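PDB 1JKM: brefeldin A esterase from Bacillus subtilis, which probably hydrolyses the ester bond of brefeldin A as a serine hydrolase of the alpha/beta hydrolase family related to mammalian hormone-sensitive lipase. Local coordinates for residues B[93-98]-B[168-173]; B[205-210]-B[286-291]. One frame throughout, in Å; residues are numbered along the deposited sequence.

Interaction 1: B[93-98]-B[168-173]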
ATOM      1  N   ASN B  93     -26.484  35.373  -0.526  1.00 40.79           N
ATOM      2  CA  ASN B  93     -25.242  35.012  -1.201  1.00 39.80           C
ATOM      3  C   ASN B  93     -25.470  34.097  -2.388  1.00 40.07           C
ATOM      4  O   ASN B  93     -26.376  33.257  -2.414  1.00 39.07           O
ATOM      5  CB  ASN B  93     -24.304  34.399  -0.161  1.00 44.65           C
ATOM      6  CG  ASN B  93     -24.922  33.254   0.630  1.00 42.98           C
ATOM      7  OD1 ASN B  93     -25.988  33.419   1.230  1.00 42.37           O
ATOM      8  ND2 ASN B  93     -24.239  32.107   0.635  1.00 36.51           N
ATOM      9  N   GLU B  94     -24.684  34.259  -3.454  1.00 41.17           N
ATOM     10  CA  GLU B  94     -24.777  33.356  -4.601  1.00 43.72           C
ATOM     11  C   GLU B  94     -24.057  32.037  -4.295  1.00 39.38           C
ATOM     12  O   GLU B  94     -22.962  32.040  -3.739  1.00 37.45           O
ATOM     13  CB  GLU B  94     -24.207  33.972  -5.881  1.00 56.39           C
ATOM     14  CG  GLU B  94     -25.254  34.651  -6.754  1.00 66.45           C
ATOM     15  CD  GLU B  94     -24.656  35.624  -7.755  1.00 71.26           C
ATOM     16  OE1 GLU B  94     -23.639  35.281  -8.399  1.00 75.10           O
ATOM     17  OE2 GLU B  94     -25.206  36.738  -7.903  1.00 73.92           O
ATOM     18  N   ILE B  95     -24.776  30.942  -4.524  1.00 38.37           N
ATOM     19  CA  ILE B  95     -24.156  29.621  -4.273  1.00 35.12           C
ATOM     20  C   ILE B  95     -23.996  28.899  -5.601  1.00 32.55           C
ATOM     21  O   ILE B  95     -24.980  28.586  -6.283  1.00 33.93           O
ATOM     22  CB  ILE B  95     -24.947  28.784  -3.259  1.00 34.47           C
ATOM     23  CG1 ILE B  95     -25.062  29.449  -1.881  1.00 34.83           C
ATOM     24  CG2 ILE B  95     -24.236  27.430  -3.074  1.00 38.07           C
ATOM     25  CD1 ILE B  95     -26.048  28.778  -0.958  1.00 37.41           C
ATOM     26  N   THR B  96     -22.752  28.629  -6.029  1.00 32.05           N
ATOM     27  CA  THR B  96     -22.624  27.854  -7.275  1.00 31.49           C
ATOM     28  C   THR B  96     -22.851  26.369  -7.015  1.00 32.22           C
ATOM     29  O   THR B  96     -22.307  25.822  -6.073  1.00 28.86           O
ATOM     30  CB  THR B  96     -21.229  28.033  -7.904  1.00 36.57           C
ATOM     31  OG1 THR B  96     -20.984  29.444  -7.956  1.00 43.97           O
ATOM     32  CG2 THR B  96     -21.164  27.417  -9.285  1.00 34.08           C
ATOM     33  N   LEU B  97     -23.646  25.735  -7.861  1.00 34.99           N
ATOM     34  CA  LEU B  97     -23.751  24.282  -7.899  1.00 33.13           C
ATOM     35  C   LEU B  97     -23.081  23.779  -9.172  1.00 33.18           C
ATOM     36  O   LEU B  97     -23.371  24.291 -10.257  1.00 32.13           O
ATOM     37  CB  LEU B  97     -25.201  23.821  -7.865  1.00 37.66           C
ATOM     38  CG  LEU B  97     -26.093  24.289  -6.716  1.00 35.07           C
ATOM     39  CD1 LEU B  97     -27.480  23.676  -6.877  1.00 34.76           C
ATOM     40  CD2 LEU B  97     -25.534  23.954  -5.348  1.00 36.98           C
ATOM     41  N   HIS B  98     -22.213  22.783  -9.015  1.00 30.21           N
ATOM     42  CA  HIS B  98     -21.564  22.161 -10.170  1.00 31.49           C
ATOM     43  C   HIS B  98     -22.143  20.776 -10.430  1.00 32.27           C
ATOM     44  O   HIS B  98     -22.085  19.936  -9.518  1.00 31.50           O
ATOM     45  CB  HIS B  98     -20.076  22.010  -9.880  1.00 33.86           C
ATOM     46  CG  HIS B  98     -19.286  23.266  -9.722  1.00 36.30           C
ATOM     47  ND1 HIS B  98     -19.039  23.850  -8.503  1.00 42.43           N
ATOM     48  CD2 HIS B  98     -18.658  24.040 -10.646  1.00 36.99           C
ATOM     49  CE1 HIS B  98     -18.310  24.936  -8.662  1.00 39.21           C
ATOM     50  NE2 HIS B  98     -18.062  25.073  -9.959  1.00 42.49           N
ATOM     51  N   CYS B 168     -25.219  24.585   2.557  1.00 31.96           N
ATOM     52  CA  CYS B 168     -25.467  23.199   2.149  1.00 28.61           C
ATOM     53  C   CYS B 168     -26.949  22.831   2.249  1.00 28.43           C
ATOM     54  O   CYS B 168     -27.503  22.248   1.327  1.00 27.01           O
ATOM     55  CB  CYS B 168     -24.626  22.238   3.011  1.00 31.01           C
ATOM     56  SG  CYS B 168     -22.811  22.362   2.794  1.00 28.98           S
ATOM     57  N   LEU B 169     -27.619  23.167   3.363  1.00 30.03           N
ATOM     58  CA  LEU B 169     -29.067  23.029   3.463  1.00 31.55           C
ATOM     59  C   LEU B 169     -29.813  23.733   2.342  1.00 30.28           C
ATOM     60  O   LEU B 169     -30.667  23.108   1.709  1.00 30.49           O
ATOM     61  CB  LEU B 169     -29.579  23.531   4.814  1.00 38.34           C
ATOM     62  CG  LEU B 169     -30.979  23.225   5.339  1.00 42.43           C
ATOM     63  CD1 LEU B 169     -31.998  24.220   4.811  1.00 48.64           C
ATOM     64  CD2 LEU B 169     -31.437  21.810   5.015  1.00 40.08           C
ATOM     65  N   ALA B 170     -29.557  25.023   2.064  1.00 32.32           N
ATOM     66  CA  ALA B 170     -30.165  25.635   0.869  1.00 32.29           C
ATOM     67  C   ALA B 170     -30.053  24.780  -0.383  1.00 33.43           C
ATOM     68  O   ALA B 170     -31.019  24.589  -1.153  1.00 30.00           O
ATOM     69  CB  ALA B 170     -29.554  27.016   0.632  1.00 32.41           C
ATOM     70  N   ALA B 171     -28.845  24.287  -0.694  1.00 27.59           N
ATOM     71  CA  ALA B 171     -28.644  23.483  -1.900  1.00 26.05           C
ATOM     72  C   ALA B 171     -29.411  22.167  -1.886  1.00 25.96           C
ATOM     73  O   ALA B 171     -30.006  21.791  -2.896  1.00 28.32           O
ATOM     74  CB  ALA B 171     -27.137  23.178  -2.006  1.00 28.02           C
ATOM     75  N   VAL B 172     -29.439  21.470  -0.744  1.00 27.76           N
ATOM     76  CA  VAL B 172     -30.201  20.214  -0.662  1.00 31.46           C
ATOM     77  C   VAL B 172     -31.681  20.466  -0.921  1.00 31.75           C
ATOM     78  O   VAL B 172     -32.278  19.779  -1.739  1.00 30.35           O
ATOM     79  CB  VAL B 172     -29.978  19.490   0.685  1.00 32.12           C
ATOM     80  CG1 VAL B 172     -31.016  18.421   0.986  1.00 31.08           C
ATOM     81  CG2 VAL B 172     -28.595  18.831   0.708  1.00 26.88           C
ATOM     82  N   LEU B 173     -32.274  21.470  -0.276  1.00 34.11           N
ATOM     83  CA  LEU B 173     -33.671  21.823  -0.546  1.00 34.65           C
ATOM     84  C   LEU B 173     -33.946  22.235  -1.976  1.00 35.02           C
ATOM     85  O   LEU B 173     -34.889  21.745  -2.616  1.00 35.66           O
ATOM     86  CB  LEU B 173     -34.086  22.968   0.387  1.00 40.15           C
ATOM     87  CG  LEU B 173     -34.032  22.687   1.882  1.00 41.06           C
ATOM     88  CD1 LEU B 173     -34.531  23.903   2.655  1.00 34.12           C
ATOM     89  CD2 LEU B 173     -34.831  21.439   2.251  1.00 42.15           C
TER
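Leu97 and Ile95, alternate residues on one face of strand 94-102, meet two consecutive alanines of helix 163-177, and the contact between them is wholly apolar. In the closer pair, a single branch of the leucine does the touching: Leu97 CD2 rests 3.8 Å from Ala171 CB. The leucine stem stands out from the strand, with CG anti to the carbonyl carbon (chi1 -56°), which brings the CD2 methyl to the helix. Ile95 makes a looser contact through the end of its longer branch, whose CD1 lies 4.2 Å from Ala170 CB. That branch is extended (chi2 169°), which carries the terminal methyl out toward the helix. Because the helix offers only methyl groups here, the long aliphatic chains of the strand do the bridging; Leu97 CA and Ala171 CA remain 7.8 Å apart.

The polar bonds lie around this apolar seam. Before the strand begins, Asn93 ND2 is hydrogen-bonded to Asp167 OD1, next to the helical segment, while Asn93 OD1 accepts a hydrogen bond from the backbone N of Asp91; these two bonds fix the orientation of the amide. The strand itself pairs on one edge with strand 80-88 and on the other through Thr96 to Asp148 and His98 to Met146.

Leu97 also touches Val145, and Ala171 touches Val147, so strand 143-147 continues the floor beneath the helix. This is the layered packing of the alpha/beta hydrolase fold: the helix of the crossover from strand 143-147 to strand 184-192 lies against the antiparallel end of the central sheet.

Interaction 2: B[205-210]-B[286-291]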
ATOM      1  N   LEU B 205     -30.200  19.491  10.650  1.00 28.18           N
ATOM      2  CA  LEU B 205     -30.855  20.762  10.450  1.00 33.68           C
ATOM      3  C   LEU B 205     -32.118  20.628   9.625  1.00 34.05           C
ATOM      4  O   LEU B 205     -33.172  21.152  10.028  1.00 35.46           O
ATOM      5  CB  LEU B 205     -29.937  21.774   9.780  1.00 40.20           C
ATOM      6  CG  LEU B 205     -29.692  23.154  10.382  1.00 44.11           C
ATOM      7  CD1 LEU B 205     -29.693  24.193   9.264  1.00 45.64           C
ATOM      8  CD2 LEU B 205     -30.651  23.567  11.482  1.00 37.99           C
ATOM      9  N   ALA B 206     -32.111  19.860   8.544  1.00 30.45           N
ATOM     10  CA  ALA B 206     -33.318  19.564   7.812  1.00 30.38           C
ATOM     11  C   ALA B 206     -34.363  18.930   8.739  1.00 32.65           C
ATOM     12  O   ALA B 206     -35.519  19.365   8.656  1.00 34.94           O
ATOM     13  CB  ALA B 206     -33.074  18.685   6.592  1.00 29.91           C
ATOM     14  N   LYS B 207     -33.984  17.999   9.612  1.00 30.10           N
ATOM     15  CA  LYS B 207     -34.929  17.434  10.549  1.00 31.85           C
ATOM     16  C   LYS B 207     -35.543  18.477  11.506  1.00 35.04           C
ATOM     17  O   LYS B 207     -36.723  18.394  11.839  1.00 32.38           O
ATOM     18  CB  LYS B 207     -34.312  16.330  11.398  1.00 29.12           C
ATOM     19  CG  LYS B 207     -35.322  15.647  12.311  1.00 33.10           C
ATOM     20  CD  LYS B 207     -34.789  14.351  12.897  1.00 42.32           C
ATOM     21  CE  LYS B 207     -34.528  14.502  14.384  1.00 42.80           C
ATOM     22  NZ  LYS B 207     -35.140  13.415  15.183  1.00 39.14           N
ATOM     23  N   ARG B 208     -34.723  19.381  12.018  1.00 33.47           N
ATOM     24  CA  ARG B 208     -35.205  20.433  12.894  1.00 38.03           C
ATOM     25  C   ARG B 208     -36.185  21.361  12.190  1.00 38.89           C
ATOM     26  O   ARG B 208     -37.209  21.712  12.787  1.00 42.95           O
ATOM     27  CB  ARG B 208     -34.031  21.251  13.419  1.00 34.78           C
ATOM     28  CG  ARG B 208     -33.282  20.441  14.461  1.00 34.88           C
ATOM     29  CD  ARG B 208     -32.243  21.368  15.100  1.00 36.37           C
ATOM     30  NE  ARG B 208     -31.545  20.584  16.122  1.00 38.73           N
ATOM     31  CZ  ARG B 208     -30.643  21.169  16.891  1.00 38.20           C
ATOM     32  NH1 ARG B 208     -30.417  22.463  16.688  1.00 39.93           N
ATOM     33  NH2 ARG B 208     -30.041  20.410  17.782  1.00 36.14           N
ATOM     34  N   ARG B 209     -35.986  21.613  10.910  1.00 36.59           N
ATOM     35  CA  ARG B 209     -36.795  22.557  10.171  1.00 34.76           C
ATOM     36  C   ARG B 209     -37.939  21.864   9.460  1.00 35.80           C
ATOM     37  O   ARG B 209     -38.565  22.478   8.602  1.00 37.89           O
ATOM     38  CB  ARG B 209     -35.915  23.357   9.202  1.00 34.46           C
ATOM     39  CG  ARG B 209     -34.827  24.091   9.987  1.00 35.59           C
ATOM     40  CD  ARG B 209     -34.334  25.335   9.261  1.00 33.85           C
ATOM     41  NE  ARG B 209     -33.343  26.028  10.106  1.00 35.31           N
ATOM     42  CZ  ARG B 209     -32.302  26.677   9.573  1.00 37.89           C
ATOM     43  NH1 ARG B 209     -32.116  26.722   8.256  1.00 30.39           N
ATOM     44  NH2 ARG B 209     -31.455  27.267  10.398  1.00 32.79           N
ATOM     45  N   GLY B 210     -38.196  20.589   9.742  1.00 34.85           N
ATOM     46  CA  GLY B 210     -39.309  19.875   9.148  1.00 33.25           C
ATOM     47  C   GLY B 210     -39.117  19.469   7.709  1.00 36.82           C
ATOM     48  O   GLY B 210     -40.137  19.249   7.038  1.00 35.91           O
ATOM     49  N   ARG B 286     -32.872   9.656  16.335  1.00 31.32           N
ATOM     50  CA  ARG B 286     -34.081   8.900  16.026  1.00 29.51           C
ATOM     51  C   ARG B 286     -34.797   9.376  14.800  1.00 27.37           C
ATOM     52  O   ARG B 286     -34.969  10.574  14.570  1.00 30.82           O
ATOM     53  CB  ARG B 286     -34.945   8.966  17.315  1.00 35.88           C
ATOM     54  CG  ARG B 286     -35.464   7.625  17.786  1.00 48.77           C
ATOM     55  CD  ARG B 286     -35.539   7.479  19.295  1.00 56.37           C
ATOM     56  NE  ARG B 286     -34.543   6.545  19.806  1.00 64.62           N
ATOM     57  CZ  ARG B 286     -33.997   6.482  21.011  1.00 69.59           C
ATOM     58  NH1 ARG B 286     -34.337   7.344  21.967  1.00 72.29           N
ATOM     59  NH2 ARG B 286     -33.086   5.547  21.291  1.00 69.66           N
ATOM     60  N   GLY B 287     -35.244   8.466  13.914  1.00 24.49           N
ATOM     61  CA  GLY B 287     -35.988   8.796  12.713  1.00 22.73           C
ATOM     62  C   GLY B 287     -35.212   9.249  11.483  1.00 24.06           C
ATOM     63  O   GLY B 287     -35.765   9.500  10.416  1.00 24.71           O
ATOM     64  N   LEU B 288     -33.880   9.336  11.566  1.00 26.83           N
ATOM     65  CA  LEU B 288     -33.080   9.633  10.358  1.00 24.37           C
ATOM     66  C   LEU B 288     -33.205   8.546   9.303  1.00 22.88           C
ATOM     67  O   LEU B 288     -33.457   7.376   9.600  1.00 26.92           O
ATOM     68  CB  LEU B 288     -31.638   9.805  10.850  1.00 29.62           C
ATOM     69  CG  LEU B 288     -31.357  11.003  11.747  1.00 35.07           C
ATOM     70  CD1 LEU B 288     -29.881  11.120  12.101  1.00 37.65           C
ATOM     71  CD2 LEU B 288     -31.821  12.321  11.094  1.00 35.25           C
ATOM     72  N   PRO B 289     -32.964   8.870   8.045  1.00 23.27           N
ATOM     73  CA  PRO B 289     -32.908   7.926   6.951  1.00 22.48           C
ATOM     74  C   PRO B 289     -31.559   7.150   6.998  1.00 21.12           C
ATOM     75  O   PRO B 289     -30.728   7.367   7.867  1.00 19.40           O
ATOM     76  CB  PRO B 289     -32.999   8.785   5.710  1.00 22.32           C
ATOM     77  CG  PRO B 289     -32.325  10.063   6.122  1.00 26.05           C
ATOM     78  CD  PRO B 289     -32.490  10.197   7.591  1.00 23.69           C
ATOM     79  N   PRO B 290     -31.503   6.155   6.168  1.00 20.59           N
ATOM     80  CA  PRO B 290     -30.367   5.174   6.243  1.00 22.00           C
ATOM     81  C   PRO B 290     -29.044   5.885   6.086  1.00 19.89           C
ATOM     82  O   PRO B 290     -28.956   6.785   5.259  1.00 19.65           O
ATOM     83  CB  PRO B 290     -30.641   4.219   5.107  1.00 21.71           C
ATOM     84  CG  PRO B 290     -32.172   4.262   5.065  1.00 23.21           C
ATOM     85  CD  PRO B 290     -32.415   5.776   5.070  1.00 20.47           C
ATOM     86  N   PHE B 291     -28.029   5.406   6.802  1.00 20.89           N
ATOM     87  CA  PHE B 291     -26.711   5.988   6.816  1.00 17.61           C
ATOM     88  C   PHE B 291     -25.667   4.910   6.386  1.00 18.64           C
ATOM     89  O   PHE B 291     -25.841   3.763   6.793  1.00 17.91           O
ATOM     90  CB  PHE B 291     -26.367   6.370   8.261  1.00 20.64           C
ATOM     91  CG  PHE B 291     -26.535   7.844   8.541  1.00 25.43           C
ATOM     92  CD1 PHE B 291     -27.792   8.411   8.600  1.00 25.28           C
ATOM     93  CD2 PHE B 291     -25.411   8.639   8.714  1.00 21.61           C
ATOM     94  CE1 PHE B 291     -27.918   9.770   8.855  1.00 28.66           C
ATOM     95  CE2 PHE B 291     -25.523   9.993   8.971  1.00 28.14           C
ATOM     96  CZ  PHE B 291     -26.792  10.543   9.042  1.00 22.50           C
TER
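At the C-terminal end of helix 194-208, where a Schellman motif with Gly210 as its C-prime residue turns the chain out of the helix, Lys207 reaches across to Arg286 and Leu288 in the loop that leads into strand 291-296. Its ammonium group donates a hydrogen bond to the backbone: Lys207 NZ lies 2.9 Å from Arg286 O, in the plane of the carbonyl, at a C=O...N angle of 157°. The lysine leaves the helix with CG anti to the backbone N (chi1 -175°), then bends at chi3 and chi4, which swings NZ onto the oxygen.

The stem of the same side chain supplies the apolar part. Lys207 CD touches Leu288 CD2 at 4.0 Å, the two side chains crossing at about a right angle. Leu288 is buried, and it also packs on Thr203 and Leu204 of the same helix and on Leu312 of helix 302-314. The guanidinium of Arg286 leads away from Lys207 and forms a salt bridge with Asp283.

Lys207 NZ has a second, weak hydrogen bond to Glu284 O, so its charge sits by two carbonyls at the end of helix 282-285, where the helix dipole would probably favour a cation. One lysine thus serves both environments, its CD methylene lying against a buried leucine while its charged end is held by main-chain oxygens, firmly by Arg286 O and weakly by Glu284 O.

Overall arrangement
Interactions 1 and 2 have centres about 19 Å apart, and both segments of interaction 1 precede those of interaction 2 in the chain. They are joined through the packing of helix 163-177 on helix 194-208: Leu169 CD2 lies 3.9 Å from Ala206 CB, and Leu169 CG lies 4.2 Å from Leu205 CD1. A continuous series of contacts therefore runs from strand 94-102 of the central sheet through the two helices packed on it to the 286-291 loop. Helix 194-208 directly follows strand 184-192, the junction that carries the nucleophile elbow in alpha/beta hydrolases; interaction 2 lies at the opposite, C-terminal end of that helix.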